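Local coordinates for protein sialyltransferase 0160 (Photobacterium damselae, PDB 4R84) that probably transfers sialic acid from its CMP-activated donor to the galactose of acceptor glycans, in α2,6 linkage, as a glycosyltransferase of the GT-B group, at residues S242-K247 and E297-V302; P250-T255 and L306-D311; Q349-S354 and D401-G406. All coordinates share one frame; numbering follows the deposited sequence.

Contacts 1 and 2, their centres about 11 Å apart, tie the same two lengths of chain together. Helix 237-246 is followed by helix 252-267, and helix 299-302 by helix 307-313, and each helix of the first pair meets one of the second. Asp-301 of contact 1 also bonds to His-307 and Arg-310 of contact 2. Contact 3 stands apart, its centre about 35 Å from contact 1 and about 45 Å from contact 2, where helix 344-353 packs on strand 401-405 of the four-stranded parallel sheet. It holds Lys-405 and Gly-406 of the donor pocket and three residues of the calcium site. The side chain of Tyr-244 in contact 1 lies about 13 Å from the bound donor analogue.

Contact 1. Residues S242-K247 and E297-V302; sequences SLYQWK and EDYLDV
Tyr-299 does nearly all the reaching here. Its ring spans the gap between the two helices and meets helix 237-246 with one edge and its hydroxyl, touching Leu-243 and Tyr-244 in turn. The backbones stay well apart, with Leu-243 CA and Tyr-299 CA, the nearest pair, separated by 9.4 Å. What carries the ring across is its first torsion: CG lies opposite the backbone N (chi1 -173°), which points the ring at helix 237-246.

The ring edge at CE2 then comes up against Leu-243, with 3.9 Å between Leu-243 CB and Tyr-299 CE2. That methylene lies near the plane of the ring, so the leucine packs against the rim and not over a face. The rest of Leu-243 is turned to its own backbone N side (chi1 -81°) and goes on to touch Leu-309 of helix 307-313.

One residue further along, the hydroxyl of Tyr-299 is lodged against the base of Tyr-244, 3.7 Å from Tyr-299 OH to Tyr-244 CB and 3.8 Å from the same oxygen to Tyr-244 CD1. It approaches the Tyr-244 ring at its edge, close to the ring plane, and the two tyrosines slant across one another without stacking. Tyr-244 itself extends away to lie against Pro-483, Gln-486 and Val-487 of helix 483-490. No hydrogen bond joins the two segments; a mainly apolar fit holds them, two of its three touching residues being buried.

Helices 237-246 and 299-302 come soon after strands 225-233 and 290-294, which pair in parallel. This is therefore packing between helical connections of adjacent strands, as expected in a Rossmann-like domain of a GT-B glycosyltransferase.

Contact 2. Residues P250-T255 and L306-D311; sequences PNKIET and LHDLRD
The carboxylate of Asp-308 is met by Lys-252 near its plane and by Ile-253 over one face. Lys-252 NZ comes in beside the two oxygens and gives a short salt bridge to the syn lone pair of OD2, 2.6 Å from Lys-252 NZ to Asp-308 OD2. Ile-253 CG1 lies over the face, 3.5 Å from Asp-308 CG. Two further flat groups lie against each other within segment 306-311, where one face of the His-307 ring meets one face of the Arg-310 guanidinium, NH2 lying 3.5 Å above the imidazole plane and offset toward its rim. Both reach Asp-301: His-307 NE2 bonds to its backbone O, Arg-310 NH1 to its carboxylate.

The lysine chain runs extended from CB and bends only at its last torsion (chi4 -71°), which brings the ammonium group across the aspartate at about a right angle. Asn-305 O and Lys-247 O also accept from it, so three acceptors surround this buried charge and probably stabilise it. Asp-308 OD2 has a second donor in a water, 2.9 Å away; the same water accepts from Ile-253 N at 3.3 Å, linking the aspartate to the helix backbone.

In the fold, helix 307-313 belongs to the connection between strands 290-294 and 317-319, a parallel pair, and thus to a beta-alpha-beta crossover of the Rossmann-like domain. Helix 252-267 packs beside it where the CA atoms of Ile-253 and Leu-309 come within 6.7 Å.

There the isoleucine turns its CG1 branch toward its own backbone N side (chi1 -65°), and the terminal methyl rests on the neighbouring helix, with Ile-253 CD1 3.8 Å from Leu-309 CA. Leu-309 CD1 is 4.2 Å from Ile-253 CD1, while the other branch of Leu-309, CD2, packs on Leu-243 and Trp-246.

Contact 3. Residues Q349-S354 and D401-G406; sequences QQYSQS and DLFFKG. With CA (calcium ion), chain F; CSF (cytidine-5'-monophosphate-3-fluoro-N-acetyl-neuraminic acid), chain E.
Ser-354, which follows helix 344-353 in the chain, comes closest to Asp-401 at the start of strand 401-405, their CA atoms 7.0 Å apart. The backbone here turns carbonyls onto a calcium ion: Tyr-351 O and Ser-354 O bind it, as does the Asp-401 side chain through OD2 at 2.4 Å from the metal. Two waters, Leu-356 O and Asn-358 OD1 complete seven ligands. Ser-354 OG donates to the syn lone pair of Asp-401 OD1 (2.8 Å between those oxygens), so each carboxylate oxygen has its own partner and the group's rotation is fixed.

Strand 401-405 lies inside the four-stranded parallel sheet of the second Rossmann-like domain, with calcium near its first residue and the cytosine of the bound CMP-3-fluoro-sialic acid, a donor analogue, at its far end. There the cytosine N4 donates to Lys-405 O, and Lys-405 NZ reaches the cytosine O2 (2.8 Å) while also bonding to Gly-406 O and Ala-429 O.

Between the two sites, Tyr-351 sets its edge on the face of Phe-403, a T-shaped pair with centroids 5.2 Å apart and planes at 73°. Gln-350 O touches the Phe-403 edge, and Tyr-351 OH bonds to Met-441 O.

Contact 1. Residues S242-K247 and E297-V302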
loop_
_atom_site.group_PDB
_atom_site.type_symbol
_atom_site.label_atom_id
_atom_site.label_comp_id
_atom_site.label_asym_id
_atom_site.label_seq_id
_atom_site.Cartn_x
_atom_site.Cartn_y
_atom_site.Cartn_z
ATOM N N SER A 242 -4.064 -5.060 -18.439
ATOM C CA SER A 242 -5.144 -6.037 -18.352
ATOM C C SER A 242 -6.495 -5.389 -18.607
ATOM O O SER A 242 -7.350 -5.968 -19.272
ATOM C CB SER A 242 -5.157 -6.722 -16.974
ATOM O OG SER A 242 -3.963 -7.462 -16.784
ATOM N N LEU A 243 -6.686 -4.195 -18.062
ATOM C CA LEU A 243 -7.910 -3.433 -18.281
ATOM C C LEU A 243 -8.040 -3.049 -19.758
ATOM O O LEU A 243 -9.115 -3.159 -20.346
ATOM C CB LEU A 243 -7.937 -2.188 -17.383
ATOM C CG LEU A 243 -8.375 -2.451 -15.925
ATOM C CD1 LEU A 243 -8.073 -1.243 -15.058
ATOM C CD2 LEU A 243 -9.856 -2.810 -15.873
ATOM N N TYR A 244 -6.933 -2.617 -20.351
ATOM C CA TYR A 244 -6.911 -2.272 -21.768
ATOM C C TYR A 244 -7.353 -3.448 -22.641
ATOM O O TYR A 244 -8.157 -3.288 -23.563
ATOM C CB TYR A 244 -5.511 -1.826 -22.169
ATOM C CG TYR A 244 -5.366 -1.527 -23.637
ATOM C CD1 TYR A 244 -5.670 -0.272 -24.138
ATOM C CD2 TYR A 244 -4.926 -2.504 -24.526
ATOM C CE1 TYR A 244 -5.546 0.007 -25.502
ATOM C CE2 TYR A 244 -4.799 -2.235 -25.869
ATOM C CZ TYR A 244 -5.104 -0.978 -26.350
ATOM O OH TYR A 244 -4.968 -0.721 -27.695
ATOM N N GLN A 245 -6.820 -4.630 -22.344
ATOM C CA GLN A 245 -7.100 -5.809 -23.142
ATOM C C GLN A 245 -8.523 -6.309 -22.944
ATOM O O GLN A 245 -9.043 -7.052 -23.774
ATOM C CB GLN A 245 -6.090 -6.911 -22.810
ATOM C CG GLN A 245 -4.684 -6.618 -23.326
ATOM C CD GLN A 245 -3.629 -7.579 -22.793
ATOM O OE1 GLN A 245 -3.765 -8.140 -21.706
ATOM N NE2 GLN A 245 -2.573 -7.780 -23.571
ATOM N N TRP A 246 -9.160 -5.868 -21.862
ATOM C CA TRP A 246 -10.480 -6.357 -21.459
ATOM C C TRP A 246 -11.617 -5.382 -21.810
ATOM O O TRP A 246 -12.791 -5.768 -21.831
ATOM C CB TRP A 246 -10.446 -6.637 -19.943
ATOM C CG TRP A 246 -11.742 -6.946 -19.273
ATOM C CD1 TRP A 246 -12.351 -8.166 -19.170
ATOM C CD2 TRP A 246 -12.557 -6.026 -18.546
ATOM N NE1 TRP A 246 -13.514 -8.049 -18.441
ATOM C CE2 TRP A 246 -13.660 -6.744 -18.045
ATOM C CE3 TRP A 246 -12.468 -4.657 -18.283
ATOM C CZ2 TRP A 246 -14.668 -6.136 -17.300
ATOM C CZ3 TRP A 246 -13.458 -4.061 -17.556
ATOM C CH2 TRP A 246 -14.551 -4.797 -17.065
ATOM N N LYS A 247 -11.268 -4.130 -22.104
ATOM C CA LYS A 247 -12.253 -3.046 -22.135
ATOM C C LYS A 247 -13.306 -3.203 -23.235
ATOM O O LYS A 247 -14.406 -2.657 -23.119
ATOM C CB LYS A 247 -11.554 -1.686 -22.273
ATOM C CG LYS A 247 -10.843 -1.420 -23.611
ATOM C CD LYS A 247 -10.247 -0.009 -23.616
ATOM C CE LYS A 247 -9.362 0.266 -24.834
ATOM N NZ LYS A 247 -10.083 0.027 -26.118
ATOM N N GLU A 297 -6.567 6.277 -11.009
ATOM C CA GLU A 297 -8.006 6.064 -10.962
ATOM C C GLU A 297 -8.690 6.718 -12.153
ATOM O O GLU A 297 -9.726 6.252 -12.620
ATOM C CB GLU A 297 -8.613 6.597 -9.654
ATOM C CG GLU A 297 -10.094 6.254 -9.531
ATOM C CD GLU A 297 -10.802 7.000 -8.405
ATOM O OE1 GLU A 297 -10.181 7.890 -7.789
ATOM O OE2 GLU A 297 -11.986 6.700 -8.146
ATOM N N ASP A 298 -8.098 7.797 -12.655
ATOM C CA ASP A 298 -8.702 8.510 -13.770
ATOM C C ASP A 298 -8.708 7.700 -15.067
ATOM O O ASP A 298 -9.397 8.078 -16.007
ATOM C CB ASP A 298 -7.994 9.850 -13.989
ATOM C CG ASP A 298 -6.510 9.696 -14.245
ATOM O OD1 ASP A 298 -5.891 8.780 -13.668
ATOM O OD2 ASP A 298 -5.957 10.509 -15.012
ATOM N N TYR A 299 -7.995 6.573 -15.111
ATOM C CA TYR A 299 -8.065 5.708 -16.278
ATOM C C TYR A 299 -9.514 5.285 -16.501
ATOM O O TYR A 299 -9.958 5.166 -17.638
ATOM C CB TYR A 299 -7.148 4.480 -16.131
ATOM C CG TYR A 299 -7.074 3.645 -17.386
ATOM C CD1 TYR A 299 -6.809 4.245 -18.613
ATOM C CD2 TYR A 299 -7.222 2.263 -17.353
ATOM C CE1 TYR A 299 -6.731 3.500 -19.771
ATOM C CE2 TYR A 299 -7.133 1.509 -18.505
ATOM C CZ TYR A 299 -6.893 2.136 -19.717
ATOM O OH TYR A 299 -6.816 1.419 -20.889
ATOM N N LEU A 300 -10.266 5.108 -15.416
ATOM C CA LEU A 300 -11.666 4.715 -15.519
ATOM C C LEU A 300 -12.534 5.848 -16.085
ATOM O O LEU A 300 -13.667 5.609 -16.508
ATOM C CB LEU A 300 -12.213 4.291 -14.152
ATOM C CG LEU A 300 -11.498 3.112 -13.502
ATOM C CD1 LEU A 300 -12.081 2.881 -12.098
ATOM C CD2 LEU A 300 -11.607 1.867 -14.359
ATOM N N ASP A 301 -12.004 7.072 -16.056
ATOM C CA ASP A 301 -12.678 8.249 -16.620
ATOM C C ASP A 301 -12.288 8.472 -18.076
ATOM O O ASP A 301 -13.152 8.641 -18.940
ATOM C CB ASP A 301 -12.341 9.517 -15.825
ATOM C CG ASP A 301 -12.853 9.476 -14.398
ATOM O OD1 ASP A 301 -13.971 8.968 -14.179
ATOM O OD2 ASP A 301 -12.133 9.959 -13.497
ATOM N N VAL A 302 -10.984 8.513 -18.339
ATOM C CA VAL A 302 -10.502 8.900 -19.677
ATOM C C VAL A 302 -10.730 7.814 -20.723
ATOM O O VAL A 302 -10.843 8.109 -21.911
ATOM C CB VAL A 302 -9.000 9.279 -19.674
ATOM C CG1 VAL A 302 -8.757 10.463 -18.748
ATOM C CG2 VAL A 302 -8.131 8.094 -19.277
#

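Contact 2. Residues P250-T255 and L306-D311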
loop_
_atom_site.group_PDB
_atom_site.type_symbol
_atom_site.label_atom_id
_atom_site.label_comp_id
_atom_site.label_asym_id
_atom_site.label_seq_id
_atom_site.Cartn_x
_atom_site.Cartn_y
_atom_site.Cartn_z
ATOM N N PRO A 250 -17.453 -7.986 -24.871
ATOM C CA PRO A 250 -18.912 -7.819 -24.900
ATOM C C PRO A 250 -19.579 -8.244 -23.596
ATOM O O PRO A 250 -19.212 -9.271 -23.025
ATOM C CB PRO A 250 -19.346 -8.727 -26.059
ATOM C CG PRO A 250 -18.260 -9.743 -26.163
ATOM C CD PRO A 250 -16.996 -8.998 -25.838
ATOM N N ASN A 251 -20.539 -7.443 -23.143
ATOM C CA ASN A 251 -21.330 -7.749 -21.956
ATOM C C ASN A 251 -20.475 -7.915 -20.708
ATOM O O ASN A 251 -20.812 -8.719 -19.841
ATOM C CB ASN A 251 -22.131 -9.037 -22.168
ATOM C CG ASN A 251 -22.727 -9.135 -23.554
ATOM O OD1 ASN A 251 -23.365 -8.199 -24.039
ATOM N ND2 ASN A 251 -22.494 -10.264 -24.215
ATOM N N LYS A 252 -19.376 -7.168 -20.617
ATOM C CA LYS A 252 -18.363 -7.467 -19.604
ATOM C C LYS A 252 -18.827 -7.207 -18.163
ATOM O O LYS A 252 -18.473 -7.964 -17.262
ATOM C CB LYS A 252 -17.068 -6.688 -19.887
ATOM C CG LYS A 252 -17.211 -5.180 -19.949
ATOM C CD LYS A 252 -15.870 -4.529 -20.303
ATOM C CE LYS A 252 -15.885 -3.022 -20.070
ATOM N NZ LYS A 252 -16.745 -2.300 -21.068
ATOM N N ILE A 253 -19.607 -6.153 -17.931
ATOM C CA ILE A 253 -20.093 -5.891 -16.572
ATOM C C ILE A 253 -21.169 -6.911 -16.195
ATOM O O ILE A 253 -21.208 -7.389 -15.064
ATOM C CB ILE A 253 -20.627 -4.458 -16.405
ATOM C CG1 ILE A 253 -19.487 -3.459 -16.584
ATOM C CG2 ILE A 253 -21.260 -4.270 -15.036
ATOM C CD1 ILE A 253 -18.271 -3.757 -15.732
ATOM N N GLU A 254 -22.033 -7.250 -17.146
ATOM C CA GLU A 254 -23.026 -8.296 -16.919
ATOM C C GLU A 254 -22.354 -9.611 -16.532
ATOM O O GLU A 254 -22.819 -10.326 -15.638
ATOM C CB GLU A 254 -23.879 -8.505 -18.167
ATOM C CG GLU A 254 -25.025 -9.471 -17.976
ATOM C CD GLU A 254 -25.803 -9.687 -19.256
ATOM O OE1 GLU A 254 -25.898 -8.731 -20.054
ATOM O OE2 GLU A 254 -26.300 -10.814 -19.473
ATOM N N THR A 255 -21.251 -9.923 -17.202
ATOM C CA THR A 255 -20.500 -11.124 -16.869
ATOM C C THR A 255 -19.920 -10.997 -15.453
ATOM O O THR A 255 -19.993 -11.947 -14.665
ATOM C CB THR A 255 -19.395 -11.386 -17.895
ATOM O OG1 THR A 255 -19.995 -11.539 -19.189
ATOM C CG2 THR A 255 -18.632 -12.653 -17.552
ATOM N N LEU A 306 -14.444 2.042 -20.209
ATOM C CA LEU A 306 -14.332 1.601 -18.819
ATOM C C LEU A 306 -15.286 2.360 -17.903
ATOM O O LEU A 306 -15.261 2.178 -16.681
ATOM C CB LEU A 306 -12.897 1.767 -18.302
ATOM C CG LEU A 306 -11.861 0.793 -18.870
ATOM C CD1 LEU A 306 -10.490 1.079 -18.280
ATOM C CD2 LEU A 306 -12.238 -0.678 -18.659
ATOM N N HIS A 307 -16.120 3.217 -18.485
ATOM C CA HIS A 307 -17.109 3.946 -17.699
ATOM C C HIS A 307 -18.057 2.980 -16.994
ATOM O O HIS A 307 -18.519 3.248 -15.882
ATOM C CB HIS A 307 -17.896 4.906 -18.588
ATOM C CG HIS A 307 -17.122 6.123 -18.981
ATOM N ND1 HIS A 307 -17.648 7.112 -19.787
ATOM C CD2 HIS A 307 -15.854 6.503 -18.699
ATOM C CE1 HIS A 307 -16.741 8.055 -19.970
ATOM N NE2 HIS A 307 -15.643 7.709 -19.321
ATOM N N ASP A 308 -18.343 1.851 -17.642
ATOM C CA ASP A 308 -19.238 0.866 -17.053
ATOM C C ASP A 308 -18.580 0.194 -15.839
ATOM O O ASP A 308 -19.257 -0.101 -14.845
ATOM C CB ASP A 308 -19.675 -0.170 -18.096
ATOM C CG ASP A 308 -18.507 -0.870 -18.780
ATOM O OD1 ASP A 308 -17.333 -0.505 -18.534
ATOM O OD2 ASP A 308 -18.780 -1.774 -19.602
ATOM N N LEU A 309 -17.268 -0.028 -15.904
ATOM C CA LEU A 309 -16.549 -0.553 -14.742
ATOM C C LEU A 309 -16.476 0.497 -13.632
ATOM O O LEU A 309 -16.674 0.183 -12.448
ATOM C CB LEU A 309 -15.145 -1.021 -15.134
ATOM C CG LEU A 309 -14.339 -1.526 -13.929
ATOM C CD1 LEU A 309 -15.007 -2.747 -13.298
ATOM C CD2 LEU A 309 -12.897 -1.856 -14.326
ATOM N N ARG A 310 -16.228 1.746 -14.018
ATOM C CA ARG A 310 -16.221 2.859 -13.068
ATOM C C ARG A 310 -17.500 2.895 -12.239
ATOM O O ARG A 310 -17.469 3.006 -10.994
ATOM C CB ARG A 310 -16.074 4.188 -13.810
ATOM C CG ARG A 310 -16.057 5.395 -12.898
ATOM C CD ARG A 310 -16.157 6.661 -13.696
ATOM N NE ARG A 310 -17.371 6.685 -14.516
ATOM C CZ ARG A 310 -17.594 7.574 -15.474
ATOM N NH1 ARG A 310 -16.675 8.493 -15.739
ATOM N NH2 ARG A 310 -18.716 7.531 -16.180
ATOM N N ASP A 311 -18.622 2.758 -12.931
ATOM C CA ASP A 311 -19.923 2.762 -12.271
ATOM C C ASP A 311 -20.108 1.528 -11.400
ATOM O O ASP A 311 -20.678 1.612 -10.313
ATOM C CB ASP A 311 -21.048 2.847 -13.301
ATOM C CG ASP A 311 -21.053 4.167 -14.049
ATOM O OD1 ASP A 311 -20.467 5.145 -13.533
ATOM O OD2 ASP A 311 -21.640 4.225 -15.153
HETATM O O HOH W 1 -20.828 -3.824 -19.912
#

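Contact 3. Residues Q349-S354 and D401-G406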
loop_
_atom_site.group_PDB
_atom_site.type_symbol
_atom_site.label_atom_id
_atom_site.label_comp_id
_atom_site.label_asym_id
_atom_site.label_seq_id
_atom_site.Cartn_x
_atom_site.Cartn_y
_atom_site.Cartn_z
ATOM N N GLN A 349 21.208 15.852 -0.721
ATOM C CA GLN A 349 22.511 16.514 -0.758
ATOM C C GLN A 349 23.123 16.384 -2.143
ATOM O O GLN A 349 23.708 17.340 -2.662
ATOM C CB GLN A 349 23.438 15.935 0.314
ATOM C CG GLN A 349 23.018 16.333 1.748
ATOM C CD GLN A 349 23.784 15.594 2.843
ATOM O OE1 GLN A 349 24.672 14.788 2.562
ATOM N NE2 GLN A 349 23.428 15.859 4.101
ATOM N N GLN A 350 22.981 15.209 -2.747
ATOM C CA GLN A 350 23.546 14.972 -4.083
ATOM C C GLN A 350 22.839 15.786 -5.171
ATOM O O GLN A 350 23.490 16.305 -6.096
ATOM C CB GLN A 350 23.499 13.476 -4.423
ATOM C CG GLN A 350 24.445 12.648 -3.560
ATOM C CD GLN A 350 24.213 11.156 -3.662
ATOM O OE1 GLN A 350 23.088 10.696 -3.863
ATOM N NE2 GLN A 350 25.289 10.387 -3.544
ATOM N N TYR A 351 21.519 15.917 -5.051
ATOM C CA TYR A 351 20.733 16.758 -5.956
ATOM C C TYR A 351 21.286 18.187 -5.918
ATOM O O TYR A 351 21.280 18.893 -6.925
ATOM C CB TYR A 351 19.241 16.745 -5.567
ATOM C CG TYR A 351 18.387 15.587 -6.082
ATOM C CD1 TYR A 351 18.819 14.754 -7.102
ATOM C CD2 TYR A 351 17.139 15.326 -5.514
ATOM C CE1 TYR A 351 18.020 13.699 -7.557
ATOM C CE2 TYR A 351 16.343 14.275 -5.954
ATOM C CZ TYR A 351 16.788 13.467 -6.971
ATOM O OH TYR A 351 15.985 12.441 -7.403
ATOM N N SER A 352 21.754 18.623 -4.750
ATOM C CA SER A 352 22.247 19.996 -4.602
ATOM C C SER A 352 23.757 20.172 -4.783
ATOM O O SER A 352 24.248 21.300 -4.730
ATOM C CB SER A 352 21.844 20.552 -3.233
ATOM O OG SER A 352 20.451 20.804 -3.185
ATOM N N GLN A 353 24.491 19.085 -5.021
ATOM C CA GLN A 353 25.943 19.167 -5.260
ATOM C C GLN A 353 26.299 20.150 -6.382
ATOM O O GLN A 353 27.261 20.911 -6.276
ATOM C CB GLN A 353 26.518 17.793 -5.608
ATOM C CG GLN A 353 26.824 16.911 -4.412
ATOM C CD GLN A 353 27.459 15.598 -4.824
ATOM O OE1 GLN A 353 27.928 15.454 -5.954
ATOM N NE2 GLN A 353 27.454 14.626 -3.919
ATOM N N SER A 354 25.534 20.087 -7.466
ATOM C CA SER A 354 25.680 20.980 -8.618
ATOM C C SER A 354 24.373 21.755 -8.818
ATOM O O SER A 354 23.298 21.226 -8.579
ATOM C CB SER A 354 26.041 20.183 -9.872
ATOM O OG SER A 354 25.808 20.927 -11.062
ATOM N N ASP A 401 22.436 17.546 -14.379
ATOM C CA ASP A 401 23.301 16.642 -13.633
ATOM C C ASP A 401 22.800 15.210 -13.798
ATOM O O ASP A 401 21.591 14.958 -13.694
ATOM C CB ASP A 401 23.336 17.010 -12.151
ATOM C CG ASP A 401 23.947 18.361 -11.901
ATOM O OD1 ASP A 401 24.919 18.720 -12.615
ATOM O OD2 ASP A 401 23.477 19.052 -10.973
ATOM N N LEU A 402 23.719 14.279 -14.045
ATOM C CA LEU A 402 23.362 12.886 -14.309
ATOM C C LEU A 402 23.340 12.027 -13.053
ATOM O O LEU A 402 24.261 12.050 -12.233
ATOM C CB LEU A 402 24.293 12.235 -15.345
ATOM C CG LEU A 402 24.202 12.609 -16.838
ATOM C CD1 LEU A 402 24.086 14.095 -17.118
ATOM C CD2 LEU A 402 25.386 12.003 -17.579
ATOM N N PHE A 403 22.244 11.292 -12.926
ATOM C CA PHE A 403 22.028 10.305 -11.878
ATOM C C PHE A 403 21.617 8.998 -12.541
ATOM O O PHE A 403 20.950 9.000 -13.582
ATOM C CB PHE A 403 20.946 10.761 -10.901
ATOM C CG PHE A 403 21.349 11.927 -10.046
ATOM C CD1 PHE A 403 21.347 13.224 -10.552
ATOM C CD2 PHE A 403 21.710 11.728 -8.722
ATOM C CE1 PHE A 403 21.718 14.298 -9.752
ATOM C CE2 PHE A 403 22.083 12.796 -7.923
ATOM C CZ PHE A 403 22.092 14.077 -8.437
ATOM N N PHE A 404 22.004 7.886 -11.935
ATOM C CA PHE A 404 21.710 6.575 -12.485
ATOM C C PHE A 404 20.904 5.760 -11.505
ATOM O O PHE A 404 21.323 5.570 -10.364
ATOM C CB PHE A 404 23.016 5.840 -12.827
ATOM C CG PHE A 404 22.819 4.436 -13.336
ATOM C CD1 PHE A 404 22.018 4.192 -14.439
ATOM C CD2 PHE A 404 23.503 3.367 -12.761
ATOM C CE1 PHE A 404 21.852 2.903 -14.932
ATOM C CE2 PHE A 404 23.350 2.074 -13.248
ATOM C CZ PHE A 404 22.520 1.831 -14.338
ATOM N N LYS A 405 19.737 5.279 -11.930
ATOM C CA LYS A 405 19.018 4.297 -11.109
ATOM C C LYS A 405 19.009 2.984 -11.868
ATOM O O LYS A 405 18.206 2.779 -12.791
ATOM C CB LYS A 405 17.596 4.760 -10.772
ATOM C CG LYS A 405 16.785 3.717 -9.969
ATOM C CD LYS A 405 17.637 3.169 -8.848
ATOM C CE LYS A 405 16.881 2.176 -7.982
ATOM N NZ LYS A 405 16.533 0.853 -8.586
ATOM N N GLY A 406 19.951 2.117 -11.515
ATOM C CA GLY A 406 20.062 0.844 -12.182
ATOM C C GLY A 406 18.945 -0.101 -11.800
ATOM O O GLY A 406 18.307 0.046 -10.738
HETATM CA CA CA F . 21.819 19.419 -9.278
HETATM C C5A CSF E . 8.641 -7.156 -17.462
HETATM C C4A CSF E . 8.274 -7.463 -16.016
HETATM C C2A CSF E . 10.471 -6.428 -15.303
HETATM O O6A CSF E . 10.691 -6.144 -16.697
HETATM C C6A CSF E . 9.521 -5.912 -17.472
HETATM C C3A CSF E . 9.532 -7.639 -15.157
HETATM O O4A CSF E . 7.479 -8.656 -15.986
HETATM N N5A CSF E . 7.439 -6.908 -18.225
HETATM C C7A CSF E . 9.969 -5.614 -18.889
HETATM C C8A CSF E . 10.835 -4.367 -18.913
HETATM C C9A CSF E . 11.114 -3.945 -20.350
HETATM O O9A CSF E . 11.895 -2.751 -20.304
HETATM O O8A CSF E . 10.116 -3.319 -18.265
HETATM O O7A CSF E . 10.742 -6.710 -19.381
HETATM C C1A CSF E . 11.804 -6.740 -14.655
HETATM O OBA CSF E . 11.844 -6.908 -13.420
HETATM O OAA CSF E . 12.833 -6.836 -15.366
HETATM O O1A CSF E . 9.871 -5.344 -14.590
HETATM O O2A CSF E . 8.936 -3.036 -14.628
HETATM N N1 CSF E . 13.221 -1.018 -11.057
HETATM C C2 CSF E . 13.985 0.002 -10.470
HETATM N N3 CSF E . 14.869 0.698 -11.221
HETATM C C4 CSF E . 14.997 0.408 -12.533
HETATM C C5 CSF E . 14.251 -0.612 -13.124
HETATM C C6 CSF E . 13.353 -1.336 -12.347
HETATM C "C3'" CSF E . 10.081 -1.744 -10.910
HETATM C "C2'" CSF E . 11.006 -1.053 -9.944
HETATM C "C1'" CSF E . 12.311 -1.777 -10.184
HETATM O "O4'" CSF E . 11.995 -3.039 -10.779
HETATM C "C4'" CSF E . 10.576 -3.170 -10.842
HETATM P PA CSF E . 10.253 -3.771 -14.629
HETATM O "O5'" CSF E . 10.847 -3.446 -13.193
HETATM C "C5'" CSF E . 10.200 -3.995 -12.054
HETATM O "O3'" CSF E . 8.718 -1.582 -10.538
HETATM O "O2'" CSF E . 10.618 -1.336 -8.593
HETATM N N4 CSF E . 15.882 1.104 -13.289
HETATM O O2 CSF E . 13.838 0.252 -9.244
HETATM O O3A CSF E . 11.319 -3.447 -15.640
HETATM C C10 CSF E . 7.159 -7.533 -19.372
HETATM O O10 CSF E . 7.857 -8.432 -19.821
HETATM C C11 CSF E . 5.934 -7.041 -20.092
HETATM F F3A CSF E . 10.218 -8.767 -15.542
HETATM O O HOH W 2 23.610 17.747 -8.401
HETATM O O HOH W 3 20.023 20.709 -8.543
#